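Local atomic coordinates of decapping nuclease RAI1 (Candida albicans, PDB entry 5BUD), a protein that hydrolyses the NAD cap and other 5'-end structures of RNA using divalent metal ions, and binds, stabilises and stimulates the exoribonuclease RAT1. Residues E105-I110 / A331-L336; Y124-D129 / G376-P381. All coordinates share one frame; numbering follows the deposited sequence.

Interaction 1. Residues E105-I110 / A331-L336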
ATOM      1  N   GLU A 105       1.139   1.825   2.881  1.00 26.57           N
ATOM      2  CA  GLU A 105       1.091   2.917   1.909  1.00 31.25           C
ATOM      3  C   GLU A 105       1.849   4.133   2.424  1.00 29.18           C
ATOM      4  O   GLU A 105       2.440   4.902   1.658  1.00 27.53           O
ATOM      5  CB  GLU A 105      -0.348   3.314   1.565  1.00 39.02           C
ATOM      6  CG  GLU A 105      -0.430   4.140   0.300  1.00 47.47           C
ATOM      7  CD  GLU A 105      -1.584   5.132   0.260  1.00 56.46           C
ATOM      8  OE1 GLU A 105      -1.570   5.995  -0.652  1.00 60.59           O
ATOM      9  OE2 GLU A 105      -2.490   5.058   1.118  1.00 61.88           O
ATOM     10  N   ILE A 106       1.860   4.285   3.737  1.00 28.27           N
ATOM     11  CA  ILE A 106       2.580   5.359   4.355  1.00 27.24           C
ATOM     12  C   ILE A 106       4.099   5.212   4.146  1.00 25.21           C
ATOM     13  O   ILE A 106       4.733   6.171   3.732  1.00 22.90           O
ATOM     14  CB  ILE A 106       2.203   5.490   5.838  1.00 27.78           C
ATOM     15  CG1 ILE A 106       0.767   6.039   5.926  1.00 28.22           C
ATOM     16  CG2 ILE A 106       3.172   6.420   6.521  1.00 27.62           C
ATOM     17  CD1 ILE A 106       0.147   5.933   7.296  1.00 32.17           C
ATOM     18  N   MET A 107       4.675   4.048   4.413  1.00 24.21           N
ATOM     19  CA  MET A 107       6.105   3.832   4.121  1.00 24.43           C
ATOM     20  C   MET A 107       6.450   3.820   2.644  1.00 24.69           C
ATOM     21  O   MET A 107       7.575   4.203   2.262  1.00 25.36           O
ATOM     22  CB  MET A 107       6.604   2.549   4.776  1.00 27.25           C
ATOM     23  CG  MET A 107       6.594   2.634   6.286  1.00 29.33           C
ATOM     24  SD  MET A 107       7.601   4.013   6.885  1.00 36.21           S
ATOM     25  CE  MET A 107       6.505   4.568   8.148  1.00 35.51           C
ATOM     26  N   THR A 108       5.524   3.361   1.807  1.00 22.75           N
ATOM     27  CA  THR A 108       5.710   3.445   0.357  1.00 24.60           C
ATOM     28  C   THR A 108       5.940   4.914  -0.088  1.00 23.60           C
ATOM     29  O   THR A 108       6.802   5.163  -0.881  1.00 22.71           O
ATOM     30  CB  THR A 108       4.499   2.860  -0.398  1.00 25.02           C
ATOM     31  OG1 THR A 108       4.332   1.487  -0.024  1.00 23.59           O
ATOM     32  CG2 THR A 108       4.677   2.946  -1.926  1.00 26.58           C
ATOM     33  N   LYS A 109       5.150   5.863   0.424  1.00 22.80           N
ATOM     34  CA  LYS A 109       5.347   7.284   0.135  1.00 24.67           C
ATOM     35  C   LYS A 109       6.743   7.770   0.503  1.00 24.07           C
ATOM     36  O   LYS A 109       7.382   8.464  -0.268  1.00 26.50           O
ATOM     37  CB  LYS A 109       4.279   8.140   0.851  1.00 26.21           C
ATOM     38  CG  LYS A 109       2.921   7.965   0.233  1.00 30.74           C
ATOM     39  CD  LYS A 109       1.852   8.661   1.038  1.00 33.10           C
ATOM     40  CE  LYS A 109       0.525   8.607   0.300  1.00 35.26           C
ATOM     41  NZ  LYS A 109       0.510   9.747  -0.643  1.00 38.41           N
ATOM     42  N   ILE A 110       7.202   7.374   1.678  1.00 23.88           N
ATOM     43  CA  ILE A 110       8.513   7.745   2.178  1.00 24.58           C
ATOM     44  C   ILE A 110       9.630   7.126   1.366  1.00 24.18           C
ATOM     45  O   ILE A 110      10.572   7.835   0.960  1.00 21.66           O
ATOM     46  CB  ILE A 110       8.648   7.385   3.663  1.00 24.61           C
ATOM     47  CG1 ILE A 110       7.649   8.216   4.471  1.00 25.05           C
ATOM     48  CG2 ILE A 110      10.059   7.594   4.159  1.00 26.13           C
ATOM     49  CD1 ILE A 110       7.466   7.705   5.875  1.00 25.14           C
ATOM     50  N   ALA A 331      17.361   5.967   6.716  1.00 27.64           N
ATOM     51  CA  ALA A 331      17.702   7.193   7.442  1.00 26.34           C
ATOM     52  C   ALA A 331      16.451   7.777   8.106  1.00 27.48           C
ATOM     53  O   ALA A 331      16.471   8.132   9.283  1.00 25.11           O
ATOM     54  CB  ALA A 331      18.315   8.191   6.489  1.00 27.46           C
ATOM     55  N   VAL A 332      15.351   7.830   7.357  1.00 25.77           N
ATOM     56  CA  VAL A 332      14.088   8.342   7.905  1.00 26.20           C
ATOM     57  C   VAL A 332      13.672   7.553   9.145  1.00 25.19           C
ATOM     58  O   VAL A 332      13.409   8.146  10.175  1.00 28.13           O
ATOM     59  CB  VAL A 332      12.935   8.306   6.880  1.00 24.06           C
ATOM     60  CG1 VAL A 332      11.586   8.603   7.545  1.00 24.44           C
ATOM     61  CG2 VAL A 332      13.184   9.302   5.767  1.00 25.32           C
ATOM     62  N   VAL A 333      13.570   6.226   9.047  1.00 28.10           N
ATOM     63  CA  VAL A 333      12.992   5.435  10.158  1.00 27.52           C
ATOM     64  C   VAL A 333      13.906   5.400  11.387  1.00 28.36           C
ATOM     65  O   VAL A 333      13.421   5.436  12.523  1.00 26.65           O
ATOM     66  CB  VAL A 333      12.597   4.000   9.746  1.00 31.06           C
ATOM     67  CG1 VAL A 333      11.545   4.064   8.639  1.00 31.74           C
ATOM     68  CG2 VAL A 333      13.824   3.194   9.342  1.00 32.45           C
ATOM     69  N   ASP A 334      15.221   5.349  11.170  1.00 29.03           N
ATOM     70  CA  ASP A 334      16.149   5.549  12.267  1.00 31.67           C
ATOM     71  C   ASP A 334      15.980   6.932  12.944  1.00 31.38           C
ATOM     72  O   ASP A 334      16.037   7.033  14.163  1.00 33.57           O
ATOM     73  CB  ASP A 334      17.596   5.364  11.817  1.00 37.24           C
ATOM     74  CG  ASP A 334      18.556   5.393  12.993  1.00 41.19           C
ATOM     75  OD1 ASP A 334      18.642   4.383  13.737  1.00 41.06           O
ATOM     76  OD2 ASP A 334      19.185   6.444  13.192  1.00 45.99           O
ATOM     77  N   TRP A 335      15.751   7.977  12.157  1.00 29.93           N
ATOM     78  CA  TRP A 335      15.540   9.333  12.694  1.00 30.73           C
ATOM     79  C   TRP A 335      14.268   9.350  13.545  1.00 30.52           C
ATOM     80  O   TRP A 335      14.299   9.758  14.720  1.00 31.05           O
ATOM     81  CB  TRP A 335      15.495  10.337  11.532  1.00 32.41           C
ATOM     82  CG  TRP A 335      15.227  11.773  11.868  1.00 33.46           C
ATOM     83  CD1 TRP A 335      16.058  12.650  12.524  1.00 35.42           C
ATOM     84  CD2 TRP A 335      14.070  12.521  11.492  1.00 32.83           C
ATOM     85  NE1 TRP A 335      15.476  13.888  12.582  1.00 34.80           N
ATOM     86  CE2 TRP A 335      14.250  13.835  11.965  1.00 33.52           C
ATOM     87  CE3 TRP A 335      12.895  12.205  10.801  1.00 32.08           C
ATOM     88  CZ2 TRP A 335      13.290  14.836  11.774  1.00 32.75           C
ATOM     89  CZ3 TRP A 335      11.930  13.207  10.619  1.00 34.16           C
ATOM     90  CH2 TRP A 335      12.142  14.506  11.103  1.00 31.92           C
ATOM     91  N   LEU A 336      13.173   8.824  13.011  1.00 28.42           N
ATOM     92  CA  LEU A 336      11.949   8.718  13.810  1.00 30.19           C
ATOM     93  C   LEU A 336      12.173   7.915  15.108  1.00 29.53           C
ATOM     94  O   LEU A 336      11.645   8.274  16.165  1.00 30.00           O
ATOM     95  CB  LEU A 336      10.823   8.072  13.014  1.00 30.36           C
ATOM     96  CG  LEU A 336      10.295   8.832  11.812  1.00 32.63           C
ATOM     97  CD1 LEU A 336       9.373   7.929  10.999  1.00 32.95           C
ATOM     98  CD2 LEU A 336       9.586  10.101  12.256  1.00 34.13           C
TER
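Ile110 turns CG2 anti to its backbone N because CG1 takes the place beside that nitrogen (chi1 -64°), while Val332 places CG1 anti to N (chi1 170°) and CG2 anti to the carbonyl carbon. These torsions bring one methyl of the isoleucine against the forked end of the valine. Ile110 CG2 lies 3.8 Å from Val332 CG1 and 3.9 Å from Val332 CG2, so it meets both prongs almost equally; it is also 4.0 Å from Val332 CB. The two side chains cross obliquely. A looser touch accompanies this fit: Met107, with chi1 and chi2 both near -60°, bends its thioether toward the second helix, and SD comes to 4.3 Å from Val333 CG1. Backbone spacing agrees with this difference, the CA atoms of Ile110 and Val332 being 8.0 Å apart and those of Met107 and Val333 9.3 Å. The contact joins helix 104-112 to helix 322-339 within the PD-(D/E)XK nuclease fold, through a small interface of 143 Å² that is wholly apolar; no hydrogen bond links the two segments. All four touching residues are buried. Val332 also touches Leu6 and Phe360, the latter on strand 359-364, and Met107 also rests on Leu274 of helix 255-275. A weak hydrogen bond between Ile110 O and Trp328 NE1 adds a polar tie to the same second helix. The Met107 side chain is about 9 Å from that of Gln271, a probable substrate-binding residue by similarity, and the nearest atom of the contact is about 7 Å from the bound RNA, which it does not touch.

Interaction 2. Residues Y124-D129 / G376-P381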
ATOM      1  N   TYR A 124       0.594  11.919  10.931  1.00 23.61           N
ATOM      2  CA  TYR A 124       0.547  12.141  12.363  1.00 24.19           C
ATOM      3  C   TYR A 124       1.300  10.993  13.015  1.00 23.24           C
ATOM      4  O   TYR A 124       1.142   9.845  12.598  1.00 25.05           O
ATOM      5  CB  TYR A 124      -0.926  12.165  12.826  1.00 24.54           C
ATOM      6  CG  TYR A 124      -1.684  13.428  12.502  1.00 25.40           C
ATOM      7  CD1 TYR A 124      -1.244  14.683  12.944  1.00 26.75           C
ATOM      8  CD2 TYR A 124      -2.879  13.369  11.791  1.00 25.65           C
ATOM      9  CE1 TYR A 124      -1.980  15.835  12.656  1.00 26.71           C
ATOM     10  CE2 TYR A 124      -3.615  14.500  11.514  1.00 25.99           C
ATOM     11  CZ  TYR A 124      -3.179  15.719  11.953  1.00 27.74           C
ATOM     12  OH  TYR A 124      -3.960  16.797  11.631  1.00 30.60           O
ATOM     13  N   VAL A 125       2.159  11.318  13.982  1.00 23.94           N
ATOM     14  CA  VAL A 125       2.891  10.353  14.806  1.00 24.83           C
ATOM     15  C   VAL A 125       2.436  10.445  16.277  1.00 25.67           C
ATOM     16  O   VAL A 125       2.542  11.517  16.908  1.00 24.62           O
ATOM     17  CB  VAL A 125       4.387  10.643  14.780  1.00 24.26           C
ATOM     18  CG1 VAL A 125       5.152   9.591  15.533  1.00 24.50           C
ATOM     19  CG2 VAL A 125       4.886  10.740  13.354  1.00 24.73           C
ATOM     20  N   VAL A 126       1.997   9.326  16.824  1.00 24.51           N
ATOM     21  CA  VAL A 126       1.414   9.290  18.158  1.00 26.69           C
ATOM     22  C   VAL A 126       2.159   8.216  18.961  1.00 26.27           C
ATOM     23  O   VAL A 126       2.016   7.036  18.680  1.00 27.59           O
ATOM     24  CB  VAL A 126      -0.097   8.991  18.111  1.00 25.62           C
ATOM     25  CG1 VAL A 126      -0.680   8.896  19.521  1.00 27.76           C
ATOM     26  CG2 VAL A 126      -0.834  10.046  17.289  1.00 26.93           C
ATOM     27  N   PRO A 127       2.983   8.631  19.937  1.00 28.40           N
ATOM     28  CA  PRO A 127       3.648   7.656  20.795  1.00 28.18           C
ATOM     29  C   PRO A 127       2.686   7.083  21.824  1.00 30.04           C
ATOM     30  O   PRO A 127       1.916   7.846  22.467  1.00 28.01           O
ATOM     31  CB  PRO A 127       4.738   8.469  21.494  1.00 29.15           C
ATOM     32  CG  PRO A 127       4.806   9.773  20.782  1.00 30.82           C
ATOM     33  CD  PRO A 127       3.454  10.005  20.200  1.00 28.67           C
ATOM     34  N   PHE A 128       2.741   5.759  22.003  1.00 29.63           N
ATOM     35  CA  PHE A 128       1.880   5.089  22.978  1.00 30.23           C
ATOM     36  C   PHE A 128       2.403   3.705  23.312  1.00 30.56           C
ATOM     37  O   PHE A 128       2.727   2.917  22.421  1.00 31.09           O
ATOM     38  CB  PHE A 128       0.423   5.004  22.476  1.00 29.27           C
ATOM     39  CG  PHE A 128      -0.482   4.260  23.413  1.00 30.26           C
ATOM     40  CD1 PHE A 128      -0.892   2.969  23.124  1.00 30.71           C
ATOM     41  CD2 PHE A 128      -0.852   4.818  24.627  1.00 32.24           C
ATOM     42  CE1 PHE A 128      -1.687   2.263  24.008  1.00 31.28           C
ATOM     43  CE2 PHE A 128      -1.644   4.114  25.517  1.00 32.41           C
ATOM     44  CZ  PHE A 128      -2.057   2.829  25.212  1.00 32.47           C
ATOM     45  N   ASP A 129       2.503   3.429  24.611  1.00 31.44           N
ATOM     46  CA  ASP A 129       2.963   2.146  25.101  1.00 30.54           C
ATOM     47  C   ASP A 129       4.290   1.709  24.508  1.00 27.65           C
ATOM     48  O   ASP A 129       4.470   0.552  24.186  1.00 32.64           O
ATOM     49  CB  ASP A 129       1.904   1.076  24.823  1.00 32.10           C
ATOM     50  CG  ASP A 129       2.124  -0.184  25.647  1.00 32.82           C
ATOM     51  OD1 ASP A 129       2.786  -0.074  26.697  1.00 34.47           O
ATOM     52  OD2 ASP A 129       1.647  -1.268  25.236  1.00 29.81           O
ATOM     53  N   GLY A 376      -9.907   8.364  19.739  1.00 33.45           N
ATOM     54  CA  GLY A 376     -10.791   7.904  18.681  1.00 33.87           C
ATOM     55  C   GLY A 376     -10.256   7.994  17.269  1.00 34.37           C
ATOM     56  O   GLY A 376     -10.515   7.112  16.468  1.00 32.84           O
ATOM     57  N   GLN A 377      -9.497   9.045  16.969  1.00 34.85           N
ATOM     58  CA  GLN A 377      -9.071   9.315  15.605  1.00 37.22           C
ATOM     59  C   GLN A 377      -7.887   8.426  15.164  1.00 33.60           C
ATOM     60  O   GLN A 377      -7.669   8.235  13.976  1.00 32.11           O
ATOM     61  CB  GLN A 377      -8.686  10.776  15.483  1.00 43.56           C
ATOM     62  CG  GLN A 377      -8.824  11.345  14.104  1.00 50.10           C
ATOM     63  CD  GLN A 377      -8.761  12.853  14.148  1.00 53.19           C
ATOM     64  OE1 GLN A 377      -9.787  13.519  14.341  1.00 52.15           O
ATOM     65  NE2 GLN A 377      -7.555  13.400  13.996  1.00 50.66           N
ATOM     66  N   LEU A 378      -7.117   7.931  16.130  1.00 30.30           N
ATOM     67  CA  LEU A 378      -6.094   6.921  15.897  1.00 26.49           C
ATOM     68  C   LEU A 378      -6.267   5.851  16.963  1.00 25.87           C
ATOM     69  O   LEU A 378      -6.787   4.764  16.686  1.00 24.84           O
ATOM     70  CB  LEU A 378      -4.689   7.520  15.896  1.00 27.27           C
ATOM     71  CG  LEU A 378      -3.583   6.646  15.263  1.00 28.85           C
ATOM     72  CD1 LEU A 378      -2.265   7.403  15.131  1.00 28.84           C
ATOM     73  CD2 LEU A 378      -3.357   5.366  16.026  1.00 29.38           C
ATOM     74  N   LEU A 379      -5.888   6.173  18.198  1.00 25.19           N
ATOM     75  CA  LEU A 379      -6.063   5.257  19.324  1.00 24.49           C
ATOM     76  C   LEU A 379      -7.532   5.158  19.694  1.00 27.80           C
ATOM     77  O   LEU A 379      -8.293   6.121  19.533  1.00 28.10           O
ATOM     78  CB  LEU A 379      -5.272   5.742  20.520  1.00 27.34           C
ATOM     79  CG  LEU A 379      -3.755   5.815  20.292  1.00 27.45           C
ATOM     80  CD1 LEU A 379      -3.080   6.294  21.561  1.00 29.53           C
ATOM     81  CD2 LEU A 379      -3.249   4.442  19.878  1.00 27.57           C
ATOM     82  N   THR A 380      -7.936   3.974  20.132  1.00 26.36           N
ATOM     83  CA  THR A 380      -9.275   3.750  20.611  1.00 27.07           C
ATOM     84  C   THR A 380      -9.234   3.345  22.074  1.00 26.64           C
ATOM     85  O   THR A 380      -8.195   2.837  22.562  1.00 24.20           O
ATOM     86  CB  THR A 380      -9.974   2.658  19.809  1.00 27.78           C
ATOM     87  OG1 THR A 380      -9.289   1.410  20.003  1.00 28.31           O
ATOM     88  CG2 THR A 380     -10.008   3.039  18.319  1.00 28.26           C
ATOM     89  N   PRO A 381     -10.376   3.539  22.783  1.00 28.37           N
ATOM     90  CA  PRO A 381     -10.380   3.212  24.212  1.00 26.91           C
ATOM     91  C   PRO A 381     -10.250   1.719  24.487  1.00 26.21           C
ATOM     92  O   PRO A 381      -9.636   1.340  25.498  1.00 27.68           O
ATOM     93  CB  PRO A 381     -11.710   3.804  24.716  1.00 28.74           C
ATOM     94  CG  PRO A 381     -12.562   3.976  23.487  1.00 28.76           C
ATOM     95  CD  PRO A 381     -11.592   4.281  22.382  1.00 27.26           C
TER
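Leu378 and Leu379 carry the tight part of this contact, each with one methyl, CD1, against Val126 and Phe128. Leu379 CD1 lies 3.8 Å from Phe128 CG and is also within reach of Phe128 CB. It approaches the ring obliquely, near its root. The same CD1 meets Val126 CG1 tip to tip at 4.1 Å. Val126 CG2 is 3.7 Å from Leu378 CD1, two side chains sliding past each other in opposite directions. Leu378 gets there with CG anti to its backbone N (chi1 -163°), whereas Leu379 has CG beside the nitrogen (chi1 -62°), so consecutive leucines present their methyls to different parts of one strand face. Val126 and Phe128 are two positions apart on strand 121-128, and their CB atoms therefore point the same way, toward the turn that joins helix 367-377 to helix 381-389 near the C-terminus of the chain. Thr380 is the N-cap of the second helix, its OG1 weakly hydrogen-bonded to Phe383 N. Phe133, on the neighbouring strand 131-136, touches both Phe128 and Leu378. Packing slackens toward Gln377: its side chain stops 4.8 Å from the strand segment and is partly exposed, and Gly376 and Pro381 are exposed. Polar links lie nearby: Pro127 O accepts a hydrogen bond from Arg374 NH2, and Asp129 OD2 forms a salt bridge with Arg387 NH1, tying the strand end to both helices.

Interactions 1 and 2 have centres 18 Å apart, and their nearest atoms are about 5 Å apart without touching. Helix 104-112 and strand 121-128 follow each other in the chain, and their partners come later in the same order, so the segments alternate: 105-110, 124-129, 331-336, 376-381. The helix of interaction 1 packs on the strand of interaction 2: Ile106 touches Leu123 and Lys109 touches Ile121, both ahead of segment 124-129. A second route runs through strand 349-354, which pairs antiparallel with both 121-128 and 359-364; the latter packs on helix 322-339. C-terminal elements are thus packed twice against an earlier helix-strand unit, nearer the bound RNA in interaction 1 and about 19 Å from it in interaction 2.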